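PDB 4H51: aspartate aminotransferase from Leishmania major, which probably catalyses the pyridoxal phosphate-dependent transfer of an amino group from L-aspartate to 2-oxoglutarate, working as a homodimer. Local coordinates for residues L110-Q114 / V290-D295; E82-I86 / T303-A307; A70-L74 / R311-I316; F92-V97 / A274-S278. All coordinates share one frame. Where two conformers were deposited one is given. Residues are numbered along the deposited sequence.

Contact 1. Residues L110-Q114 / V290-D295; sequences LVAVQ and VKSVMD
This is a helix packed against an outermost strand of the large mixed sheet: strand 110-116 meets helix 287-299 in a buried, mainly apolar contact. The extended strand and helix run nearly parallel, their local axes 15° apart and 8.8 Å apart at closest approach. CA atoms pair Val111 with Lys291 at 6.4 Å and Val113 with Met294 at 7.5 Å. Val111 (p) and Val113 (m) point toward the helix. Val111 CG1 lies 3.9 Å from Val290 CG1, and its CG2 3.6 Å from Lys291 CB. Met294 (m, t, t) stretches back along the strand, SD 4.1 Å from Val111 CG2 and 3.8 Å from Val113 CG1. Lys291 lays its aliphatic chain beside the strand, CD 3.9 Å from Val113 CG1, and NZ forms a salt bridge with Asp295 OD2 at 3.4 Å, its hydrogen bond weak. Leu124 and Leu128 of helix 117-129 border the cluster. Methyl groups and a thioether thus hold the elements together, while Asp295 OD1 hydrogen-bonds Ser87 and Lys291 NZ does so weakly.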
loop_
_atom_site.group_PDB
_atom_site.type_symbol
_atom_site.label_atom_id
_atom_site.label_comp_id
_atom_site.label_asym_id
_atom_site.label_seq_id
_atom_site.Cartn_x
_atom_site.Cartn_y
_atom_site.Cartn_z
ATOM N N LEU B 110 -6.270 -21.934 -7.182
ATOM C CA LEU B 110 -5.589 -20.913 -6.378
ATOM C C LEU B 110 -6.425 -19.662 -6.123
ATOM O O LEU B 110 -7.372 -19.390 -6.856
ATOM C CB LEU B 110 -4.240 -20.590 -6.965
ATOM C CG LEU B 110 -4.099 -19.789 -8.230
ATOM C CD1 LEU B 110 -4.594 -18.355 -8.064
ATOM C CD2 LEU B 110 -2.621 -19.801 -8.627
ATOM N N VAL B 111 -6.142 -19.007 -5.005
ATOM C CA VAL B 111 -6.784 -17.754 -4.610
ATOM C C VAL B 111 -5.673 -16.722 -4.565
ATOM O O VAL B 111 -4.587 -16.971 -3.989
ATOM C CB VAL B 111 -7.661 -17.902 -3.314
ATOM C CG1 VAL B 111 -6.937 -18.661 -2.230
ATOM C CG2 VAL B 111 -8.203 -16.571 -2.785
ATOM N N ALA B 112 -5.904 -15.573 -5.201
ATOM C CA ALA B 112 -4.844 -14.575 -5.321
ATOM C C ALA B 112 -5.403 -13.154 -5.306
ATOM O O ALA B 112 -6.510 -12.926 -5.803
ATOM C CB ALA B 112 -4.062 -14.802 -6.627
ATOM N N VAL B 113 -4.630 -12.228 -4.752
ATOM C CA VAL B 113 -4.935 -10.807 -4.772
ATOM C C VAL B 113 -3.682 -10.043 -5.185
ATOM O O VAL B 113 -2.520 -10.549 -4.994
ATOM C CB VAL B 113 -5.399 -10.263 -3.379
ATOM C CG1 VAL B 113 -6.763 -10.852 -2.943
ATOM C CG2 VAL B 113 -4.362 -10.517 -2.279
ATOM N N GLN B 114 -3.915 -8.841 -5.723
ATOM C CA GLN B 114 -2.870 -7.866 -5.933
ATOM C C GLN B 114 -2.452 -7.266 -4.583
ATOM O O GLN B 114 -3.287 -7.032 -3.694
ATOM C CB GLN B 114 -3.357 -6.776 -6.934
ATOM C CG GLN B 114 -2.355 -5.671 -7.194
ATOM C CD GLN B 114 -2.851 -4.642 -8.141
ATOM O OE1 GLN B 114 -3.768 -4.925 -8.905
ATOM N NE2 GLN B 114 -2.221 -3.439 -8.141
ATOM N N VAL B 290 -11.165 -17.830 2.008
ATOM C CA VAL B 290 -9.812 -17.245 2.117
ATOM C C VAL B 290 -9.770 -15.864 1.461
ATOM O O VAL B 290 -9.235 -14.906 2.039
ATOM C CB VAL B 290 -8.720 -18.174 1.521
ATOM C CG1 VAL B 290 -7.341 -17.474 1.499
ATOM C CG2 VAL B 290 -8.602 -19.439 2.338
ATOM N N LYS B 291 -10.344 -15.741 0.256
ATOM C CA LYS B 291 -10.379 -14.468 -0.453
ATOM C C LYS B 291 -11.079 -13.380 0.395
ATOM O O LYS B 291 -10.638 -12.227 0.451
ATOM C CB LYS B 291 -11.102 -14.620 -1.791
ATOM C CG LYS B 291 -11.344 -13.310 -2.540
ATOM C CD LYS B 291 -10.092 -12.779 -3.217
ATOM C CE LYS B 291 -10.431 -12.275 -4.635
ATOM N NZ LYS B 291 -11.728 -11.530 -4.550
ATOM N N SER B 292 -12.133 -13.790 1.089
ATOM C CA SER B 292 -12.914 -12.850 1.921
ATOM C C SER B 292 -12.059 -12.323 3.079
ATOM O O SER B 292 -12.133 -11.145 3.482
ATOM C CB SER B 292 -14.196 -13.538 2.455
ATOM O OG SER B 292 -13.909 -14.362 3.599
ATOM N N VAL B 293 -11.184 -13.159 3.577
ATOM C CA VAL B 293 -10.241 -12.711 4.604
ATOM C C VAL B 293 -9.180 -11.781 4.013
ATOM O O VAL B 293 -8.866 -10.756 4.581
ATOM C CB VAL B 293 -9.586 -13.916 5.320
ATOM C CG1 VAL B 293 -8.565 -13.452 6.345
ATOM C CG2 VAL B 293 -10.656 -14.819 5.990
ATOM N N MET B 294 -8.589 -12.185 2.888
ATOM C CA MET B 294 -7.585 -11.354 2.227
ATOM C C MET B 294 -8.158 -9.934 1.966
ATOM O O MET B 294 -7.520 -8.941 2.327
ATOM C CB MET B 294 -7.158 -11.979 0.908
ATOM C CG MET B 294 -6.354 -13.289 1.003
ATOM S SD MET B 294 -5.987 -13.859 -0.669
ATOM C CE MET B 294 -4.837 -15.230 -0.406
ATOM N N ASP B 295 -9.342 -9.851 1.355
ATOM C CA ASP B 295 -10.029 -8.581 1.104
ATOM C C ASP B 295 -10.326 -7.791 2.393
ATOM O O ASP B 295 -10.170 -6.570 2.433
ATOM C CB ASP B 295 -11.300 -8.811 0.295
ATOM C CG ASP B 295 -11.019 -9.136 -1.184
ATOM O OD1 ASP B 295 -9.859 -9.056 -1.685
ATOM O OD2 ASP B 295 -12.002 -9.390 -1.875
#

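Contact 2. Residues E82-I86 / T303-A307; sequences EYLPI and TCPPA
Two irregular segments cross here, their end-to-end directions 120° apart, with Ile86 CA 4.4 Å from Cys304 CA. Residues 83-85 follow a polyproline-II-like path, and Ile86 turns to phi/psi -55/-41; Thr303 has positive phi (70/-62), after which Cys304 to Pro306 are extended. Tyr83 is m with chi2 -64°, and Cys304 is p, bringing SG to 3.5 Å from Tyr83 CD1 and 4.6 Å from the ring centroid, an oblique sulfur-aromatic contact. Leu84 (m, t) points toward the other segment: its CD1 lies 3.6 Å from Ala307 CB and 4.2 Å from Pro305 CG. Pro305 has a C-gamma endo pucker and sets CD 3.5 Å from Ile86 O. The Tyr83 hydroxyl hydrogen-bonds the pyridoxal phosphate-lysine side chain of the second subunit, so this crossing lies at the dimer interface, where a loop of one chain helps complete the other's cofactor site, as in the aspartate aminotransferase family. One water bridges the segments, accepting from Leu84 N at 3.0 Å and donating to Pro305 O at 2.8 Å. Ile86 (m, t) places CG1 3.3 Å from Thr303 O, whose distance to Ile86 CA is 3.6 Å in a CA-H...O contact. Thr303, also m, hydrogen-bonds through OG1 to Thr119 of the second subunit.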
loop_
_atom_site.group_PDB
_atom_site.type_symbol
_atom_site.label_atom_id
_atom_site.label_comp_id
_atom_site.label_asym_id
_atom_site.label_seq_id
_atom_site.Cartn_x
_atom_site.Cartn_y
_atom_site.Cartn_z
ATOM N N GLU B 82 -10.782 5.083 -11.964
ATOM C CA GLU B 82 -11.735 4.576 -10.996
ATOM C C GLU B 82 -11.100 3.508 -10.141
ATOM O O GLU B 82 -10.174 2.814 -10.577
ATOM C CB GLU B 82 -12.965 3.989 -11.672
ATOM C CG GLU B 82 -13.597 4.971 -12.635
ATOM C CD GLU B 82 -13.851 6.261 -11.991
ATOM O OE1 GLU B 82 -14.512 6.183 -10.973
ATOM O OE2 GLU B 82 -13.417 7.350 -12.515
ATOM N N TYR B 83 -11.584 3.399 -8.911
ATOM C CA TYR B 83 -11.018 2.419 -7.977
ATOM C C TYR B 83 -10.912 1.042 -8.638
ATOM O O TYR B 83 -11.841 0.583 -9.308
ATOM C CB TYR B 83 -11.888 2.248 -6.734
ATOM C CG TYR B 83 -11.844 3.387 -5.728
ATOM C CD1 TYR B 83 -10.659 3.702 -5.054
ATOM C CD2 TYR B 83 -12.995 4.091 -5.408
ATOM C CE1 TYR B 83 -10.635 4.720 -4.109
ATOM C CE2 TYR B 83 -12.996 5.108 -4.470
ATOM C CZ TYR B 83 -11.813 5.420 -3.813
ATOM O OH TYR B 83 -11.822 6.432 -2.867
ATOM N N LEU B 84 -9.800 0.360 -8.385
ATOM C CA LEU B 84 -9.756 -1.063 -8.658
ATOM C C LEU B 84 -10.626 -1.755 -7.573
ATOM O O LEU B 84 -10.826 -1.198 -6.525
ATOM C CB LEU B 84 -8.335 -1.578 -8.543
ATOM C CG LEU B 84 -7.300 -1.153 -9.632
ATOM C CD1 LEU B 84 -5.951 -1.789 -9.354
ATOM C CD2 LEU B 84 -7.755 -1.519 -11.033
ATOM N N PRO B 85 -11.101 -2.993 -7.823
ATOM C CA PRO B 85 -11.625 -3.833 -6.767
ATOM C C PRO B 85 -10.642 -3.956 -5.609
ATOM O O PRO B 85 -9.427 -3.758 -5.761
ATOM C CB PRO B 85 -11.802 -5.200 -7.455
ATOM C CG PRO B 85 -12.081 -4.838 -8.897
ATOM C CD PRO B 85 -11.103 -3.706 -9.119
ATOM N N ILE B 86 -11.142 -4.302 -4.434
ATOM C CA ILE B 86 -10.274 -4.443 -3.270
ATOM C C ILE B 86 -9.105 -5.433 -3.548
ATOM O O ILE B 86 -7.935 -5.205 -3.181
ATOM C CB ILE B 86 -11.127 -4.875 -2.031
ATOM C CG1 ILE B 86 -12.034 -3.718 -1.546
ATOM C CG2 ILE B 86 -10.255 -5.358 -0.870
ATOM C CD1 ILE B 86 -13.268 -4.182 -0.758
ATOM N N THR B 303 -7.741 -0.032 1.501
ATOM C CA THR B 303 -8.906 -0.133 0.634
ATOM C C THR B 303 -8.659 -0.919 -0.665
ATOM O O THR B 303 -9.326 -1.939 -0.928
ATOM C CB THR B 303 -9.550 1.255 0.346
ATOM O OG1 THR B 303 -10.186 1.737 1.524
ATOM C CG2 THR B 303 -10.610 1.139 -0.735
ATOM N N CYS B 304 -7.741 -0.435 -1.508
ATOM C CA CYS B 304 -7.464 -1.096 -2.782
ATOM C C CYS B 304 -6.124 -0.650 -3.330
ATOM O O CYS B 304 -5.615 0.437 -2.939
ATOM C CB CYS B 304 -8.607 -0.893 -3.777
ATOM S SG CYS B 304 -8.937 0.811 -4.267
ATOM N N PRO B 305 -5.524 -1.481 -4.199
ATOM C CA PRO B 305 -4.132 -1.227 -4.559
ATOM C C PRO B 305 -3.943 -0.239 -5.714
ATOM O O PRO B 305 -4.896 -0.008 -6.493
ATOM C CB PRO B 305 -3.629 -2.612 -4.968
ATOM C CG PRO B 305 -4.832 -3.223 -5.616
ATOM C CD PRO B 305 -6.035 -2.719 -4.844
ATOM N N PRO B 306 -2.717 0.313 -5.853
ATOM C CA PRO B 306 -2.407 1.225 -6.953
ATOM C C PRO B 306 -2.404 0.502 -8.316
ATOM O O PRO B 306 -1.868 -0.597 -8.438
ATOM C CB PRO B 306 -1.022 1.796 -6.606
ATOM C CG PRO B 306 -0.400 0.736 -5.738
ATOM C CD PRO B 306 -1.537 0.042 -5.004
ATOM N N ALA B 307 -2.973 1.158 -9.307
ATOM C CA ALA B 307 -3.231 0.491 -10.588
ATOM C C ALA B 307 -2.097 0.591 -11.587
ATOM O O ALA B 307 -1.923 -0.294 -12.410
ATOM C CB ALA B 307 -4.532 0.975 -11.197
HETATM O O HOH W 1 -7.290 1.233 -7.073
#

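Contact 3. Residues A70-L74 / R311-I316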
loop_
_atom_site.group_PDB
_atom_site.type_symbol
_atom_site.label_atom_id
_atom_site.label_comp_id
_atom_site.label_asym_id
_atom_site.label_seq_id
_atom_site.Cartn_x
_atom_site.Cartn_y
_atom_site.Cartn_z
ATOM N N ALA B 70 5.319 0.057 -22.838
ATOM C CA ALA B 70 4.052 -0.124 -22.129
ATOM C C ALA B 70 3.479 1.200 -21.596
ATOM O O ALA B 70 2.235 1.368 -21.553
ATOM C CB ALA B 70 4.223 -1.153 -20.996
ATOM N N GLU B 71 4.325 2.143 -21.170
ATOM C CA GLU B 71 3.790 3.427 -20.718
ATOM C C GLU B 71 3.044 4.117 -21.882
ATOM O O GLU B 71 1.953 4.669 -21.691
ATOM C CB GLU B 71 4.866 4.367 -20.135
ATOM C CG GLU B 71 5.363 4.047 -18.719
ATOM C CD GLU B 71 4.579 4.734 -17.586
ATOM O OE1 GLU B 71 3.493 5.286 -17.844
ATOM O OE2 GLU B 71 5.057 4.736 -16.411
ATOM N N GLN B 72 3.608 4.084 -23.070
ATOM C CA GLN B 72 2.942 4.736 -24.209
ATOM C C GLN B 72 1.644 4.058 -24.605
ATOM O O GLN B 72 0.650 4.721 -24.957
ATOM C CB GLN B 72 3.876 4.788 -25.421
ATOM C CG GLN B 72 3.374 5.705 -26.527
ATOM C CD GLN B 72 3.139 7.157 -26.101
ATOM O OE1 GLN B 72 4.052 7.860 -25.664
ATOM N NE2 GLN B 72 1.902 7.622 -26.274
ATOM N N LEU B 73 1.648 2.732 -24.578
ATOM C CA LEU B 73 0.456 1.985 -24.949
ATOM C C LEU B 73 -0.672 2.254 -23.958
ATOM O O LEU B 73 -1.816 2.427 -24.357
ATOM C CB LEU B 73 0.780 0.487 -25.100
ATOM C CG LEU B 73 1.794 0.270 -26.251
ATOM C CD1 LEU B 73 2.189 -1.199 -26.263
ATOM C CD2 LEU B 73 1.267 0.778 -27.619
ATOM N N LEU B 74 -0.351 2.362 -22.668
ATOM C CA LEU B 74 -1.369 2.711 -21.655
ATOM C C LEU B 74 -1.912 4.119 -21.834
ATOM O O LEU B 74 -3.123 4.367 -21.686
ATOM C CB LEU B 74 -0.806 2.604 -20.219
ATOM C CG LEU B 74 -0.789 1.265 -19.532
ATOM C CD1 LEU B 74 -0.212 1.475 -18.122
ATOM C CD2 LEU B 74 -2.214 0.728 -19.470
ATOM N N ARG B 311 -1.103 -2.316 -14.242
ATOM C CA ARG B 311 -1.472 -2.123 -15.655
ATOM C C ARG B 311 -0.262 -2.248 -16.561
ATOM O O ARG B 311 -0.331 -2.910 -17.608
ATOM C CB ARG B 311 -2.161 -0.788 -15.833
ATOM C CG ARG B 311 -3.582 -0.723 -15.267
ATOM C CD ARG B 311 -4.296 0.527 -15.816
ATOM N NE ARG B 311 -5.441 0.904 -14.992
ATOM C CZ ARG B 311 -6.614 0.287 -15.008
ATOM N NH1 ARG B 311 -6.873 -0.687 -15.893
ATOM N NH2 ARG B 311 -7.551 0.694 -14.161
ATOM N N LEU B 312 0.857 -1.616 -16.190
ATOM C CA LEU B 312 2.074 -1.803 -16.953
ATOM C C LEU B 312 2.455 -3.298 -17.072
ATOM O O LEU B 312 2.723 -3.822 -18.164
ATOM C CB LEU B 312 3.255 -1.028 -16.346
ATOM C CG LEU B 312 3.269 0.514 -16.446
ATOM C CD1 LEU B 312 4.362 1.116 -15.552
ATOM C CD2 LEU B 312 3.421 0.976 -17.913
ATOM N N ALA B 313 2.488 -3.974 -15.934
ATOM C CA ALA B 313 2.893 -5.383 -15.889
ATOM C C ALA B 313 1.922 -6.252 -16.637
ATOM O O ALA B 313 2.289 -7.185 -17.363
ATOM C CB ALA B 313 2.997 -5.848 -14.459
ATOM N N HIS B 314 0.639 -5.973 -16.486
ATOM C CA HIS B 314 -0.329 -6.742 -17.263
ATOM C C HIS B 314 -0.103 -6.662 -18.763
ATOM O O HIS B 314 -0.149 -7.696 -19.485
ATOM C CB HIS B 314 -1.762 -6.318 -16.969
ATOM C CG HIS B 314 -2.737 -7.038 -17.844
ATOM N ND1 HIS B 314 -3.376 -6.440 -18.868
ATOM C CD2 HIS B 314 -3.050 -8.395 -17.923
ATOM C CE1 HIS B 314 -4.125 -7.345 -19.519
ATOM N NE2 HIS B 314 -3.936 -8.547 -18.936
ATOM N N LEU B 315 0.119 -5.441 -19.257
ATOM C CA LEU B 315 0.375 -5.226 -20.682
ATOM C C LEU B 315 1.586 -6.012 -21.153
ATOM O O LEU B 315 1.531 -6.657 -22.234
ATOM C CB LEU B 315 0.539 -3.734 -21.042
ATOM C CG LEU B 315 -0.686 -2.857 -21.301
ATOM C CD1 LEU B 315 -0.179 -1.468 -21.723
ATOM C CD2 LEU B 315 -1.603 -3.389 -22.422
ATOM N N ILE B 316 2.654 -5.986 -20.355
ATOM C CA ILE B 316 3.908 -6.654 -20.693
ATOM C C ILE B 316 3.754 -8.197 -20.645
ATOM O O ILE B 316 4.287 -8.903 -21.475
ATOM C CB ILE B 316 5.052 -6.188 -19.755
ATOM C CG1 ILE B 316 5.374 -4.680 -20.036
ATOM C CG2 ILE B 316 6.269 -7.147 -19.853
ATOM C CD1 ILE B 316 6.176 -3.973 -18.959
#
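Two regular helical segments, 70-74 and 311-316, cross almost at right angles: their axes make an angle of 104° and approach to 9.5 Å. The closest pair of CA atoms is Ala70 with Leu312, at 5.8 Å, and the small Ala70 side chain is consistent with this close approach. Three larger side chains of 311-316 gather round that alanine: Leu312 CD2 lies 3.8 Å from Ala70 CB, Ile316 CG1 also 3.8 Å from Ala70 CB, and Leu315 CD1 3.7 Å from Ala70 O. One turn on, Leu74 points toward the partner helix. Its CD1 sits 3.7 Å from Leu312 CD2 and 3.8 Å from Arg311 CB, while its CG is 3.6 Å from Leu315 CD1. Leu73 adds a more exposed margin, with CB 4.0 Å from Leu315 CD1. Glu71 starts off away from the partner, yet its CG comes within 3.7 Å of Leu312 CD2; its OE2 hydrogen-bonds His308 of the same chain and Tyr81 of the second subunit. Between the helices the join is aliphatic; at the second subunit Glu71 adds a polar link. Beyond it, the Arg311 side chain makes a cation-pi contact with Tyr89, Leu79 lies against both Leu74 and Arg311, and the side of helix 307-318 bearing Ala313 and His314 packs on helix 90-101, so that 307-318 is held between helices 65-76 and 90-101.

Contact 4. Residues F92-V97 / A274-S278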
loop_
_atom_site.group_PDB
_atom_site.type_symbol
_atom_site.label_atom_id
_atom_site.label_comp_id
_atom_site.label_asym_id
_atom_site.label_seq_id
_atom_site.Cartn_x
_atom_site.Cartn_y
_atom_site.Cartn_z
ATOM N N PHE B 92 -4.082 -8.466 -14.317
ATOM C CA PHE B 92 -2.728 -8.486 -13.778
ATOM C C PHE B 92 -2.555 -9.721 -12.904
ATOM O O PHE B 92 -1.602 -10.501 -13.060
ATOM C CB PHE B 92 -2.439 -7.239 -12.930
ATOM C CG PHE B 92 -1.234 -7.383 -12.049
ATOM C CD1 PHE B 92 0.021 -7.488 -12.620
ATOM C CD2 PHE B 92 -1.347 -7.439 -10.693
ATOM C CE1 PHE B 92 1.130 -7.665 -11.833
ATOM C CE2 PHE B 92 -0.233 -7.604 -9.884
ATOM C CZ PHE B 92 1.008 -7.706 -10.462
ATOM N N ILE B 93 -3.472 -9.911 -11.978
ATOM C CA ILE B 93 -3.327 -11.012 -11.017
ATOM C C ILE B 93 -3.198 -12.368 -11.736
ATOM O O ILE B 93 -2.304 -13.160 -11.413
ATOM C CB ILE B 93 -4.510 -11.074 -10.035
ATOM C CG1 ILE B 93 -4.575 -9.813 -9.128
ATOM C CG2 ILE B 93 -4.458 -12.376 -9.192
ATOM C CD1 ILE B 93 -5.958 -9.618 -8.541
ATOM N N ASP B 94 -4.098 -12.612 -12.674
ATOM C CA ASP B 94 -4.130 -13.880 -13.442
ATOM C C ASP B 94 -2.851 -14.117 -14.214
ATOM O O ASP B 94 -2.271 -15.224 -14.148
ATOM C CB ASP B 94 -5.331 -13.936 -14.379
ATOM C CG ASP B 94 -6.656 -13.987 -13.617
ATOM O OD1 ASP B 94 -6.656 -14.158 -12.396
ATOM O OD2 ASP B 94 -7.707 -13.814 -14.245
ATOM N N GLU B 95 -2.383 -13.095 -14.923
ATOM C CA GLU B 95 -1.133 -13.224 -15.679
ATOM C C GLU B 95 0.072 -13.382 -14.767
ATOM O O GLU B 95 1.024 -14.151 -15.097
ATOM C CB GLU B 95 -0.902 -12.043 -16.629
ATOM C CG GLU B 95 -1.865 -11.891 -17.794
ATOM C CD GLU B 95 -1.809 -12.998 -18.834
ATOM O OE1 GLU B 95 -0.862 -13.811 -18.850
ATOM O OE2 GLU B 95 -2.731 -12.997 -19.667
ATOM N N ALA B 96 0.065 -12.677 -13.629
ATOM C CA ALA B 96 1.181 -12.696 -12.720
ATOM C C ALA B 96 1.333 -14.094 -12.127
ATOM O O ALA B 96 2.428 -14.626 -12.085
ATOM C CB ALA B 96 0.999 -11.645 -11.600
ATOM N N VAL B 97 0.244 -14.724 -11.707
ATOM C CA VAL B 97 0.390 -16.034 -11.058
ATOM C C VAL B 97 0.801 -17.093 -12.091
ATOM O O VAL B 97 1.495 -18.072 -11.732
ATOM C CB VAL B 97 -0.854 -16.492 -10.219
ATOM C CG1 VAL B 97 -1.147 -15.483 -9.076
ATOM C CG2 VAL B 97 -2.045 -16.753 -11.086
ATOM N N ALA B 274 4.113 -3.285 -7.543
ATOM C CA ALA B 274 3.213 -4.283 -8.168
ATOM C C ALA B 274 3.616 -5.671 -7.692
ATOM O O ALA B 274 4.745 -6.129 -7.938
ATOM C CB ALA B 274 3.283 -4.208 -9.691
ATOM N N GLY B 275 2.684 -6.347 -7.036
ATOM C CA GLY B 275 2.938 -7.684 -6.478
ATOM C C GLY B 275 1.655 -8.483 -6.385
ATOM O O GLY B 275 0.561 -7.948 -6.592
ATOM N N THR B 276 1.787 -9.764 -6.034
ATOM C CA THR B 276 0.641 -10.557 -5.670
ATOM C C THR B 276 0.901 -11.435 -4.457
ATOM O O THR B 276 2.043 -11.798 -4.130
ATOM C CB THR B 276 0.164 -11.514 -6.804
ATOM O OG1 THR B 276 1.113 -12.575 -7.013
ATOM C CG2 THR B 276 -0.076 -10.757 -8.153
ATOM N N LEU B 277 -0.203 -11.854 -3.831
ATOM C CA LEU B 277 -0.173 -12.923 -2.823
ATOM C C LEU B 277 -1.116 -14.001 -3.296
ATOM O O LEU B 277 -2.262 -13.714 -3.680
ATOM C CB LEU B 277 -0.644 -12.407 -1.431
ATOM C CG LEU B 277 -0.772 -13.500 -0.358
ATOM C CD1 LEU B 277 0.589 -13.996 0.169
ATOM C CD2 LEU B 277 -1.601 -12.920 0.788
ATOM N N SER B 278 -0.653 -15.250 -3.273
ATOM C CA SER B 278 -1.418 -16.352 -3.784
ATOM C C SER B 278 -1.285 -17.595 -2.855
ATOM O O SER B 278 -0.258 -17.802 -2.212
ATOM C CB SER B 278 -1.021 -16.664 -5.222
ATOM O OG SER B 278 0.259 -17.191 -5.299
#
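Phe92 opens the contact with its ring, in the t rotamer, directed at the strand. Gly275 O lies 3.4 Å from Phe92 CE2, at the ring edge and near its plane; Thr276 CG2 is 3.6 Å from the same CE2, and Ala274 CB 4.2 Å from Phe92 CZ. Ile93, its CB sideways to the strand, touches Ala112 of strand 110-116, and its CA comes within 4.3 Å of Thr276 CG2. A turn after Phe92, Ala96 presents CB to Thr276 CG2 at 3.7 Å, so the threonine methyl sits among Phe92, Ile93 and Ala96. Thr276 OG1 hydrogen-bonds Gln261, which also binds Ala96 O. Val97 ends the run, with CG1 4.0 Å from Ser278 CB and 4.2 Å from Thr276 OG1. The helix crosses the strand at 75° with axes 9.0 Å apart; Thr276 and Ser278 face it, Leu277 helix 117-129. Helices covering both faces of a mostly parallel sheet, with 274-280 running against neighbours 110-116 and 258-262, are the mark of the large domain of fold-type I pyridoxal phosphate enzymes.

Along the chain the first segments come in the order contact 3, 2, 4, 1, and the second segments in the order 4, 1, 2, 3. Contacts 4 and 1 cross in sequence, and both are nested inside the loop closed by contact 2, itself nested inside that of contact 3. Contacts 1 and 4, with centres about 11 Å apart, share one sheet through neighbouring strands 110-116 and 274-280. Gln114 links contact 1 to contact 2, centres about 14 Å apart, and Ala313 packs on Phe92 between contacts 3 and 4, centres about 15 Å apart. Contacts 1, 2 and 3 also touch the second subunit, so the helices and loops around strand 110-116 lie near the dimer interface.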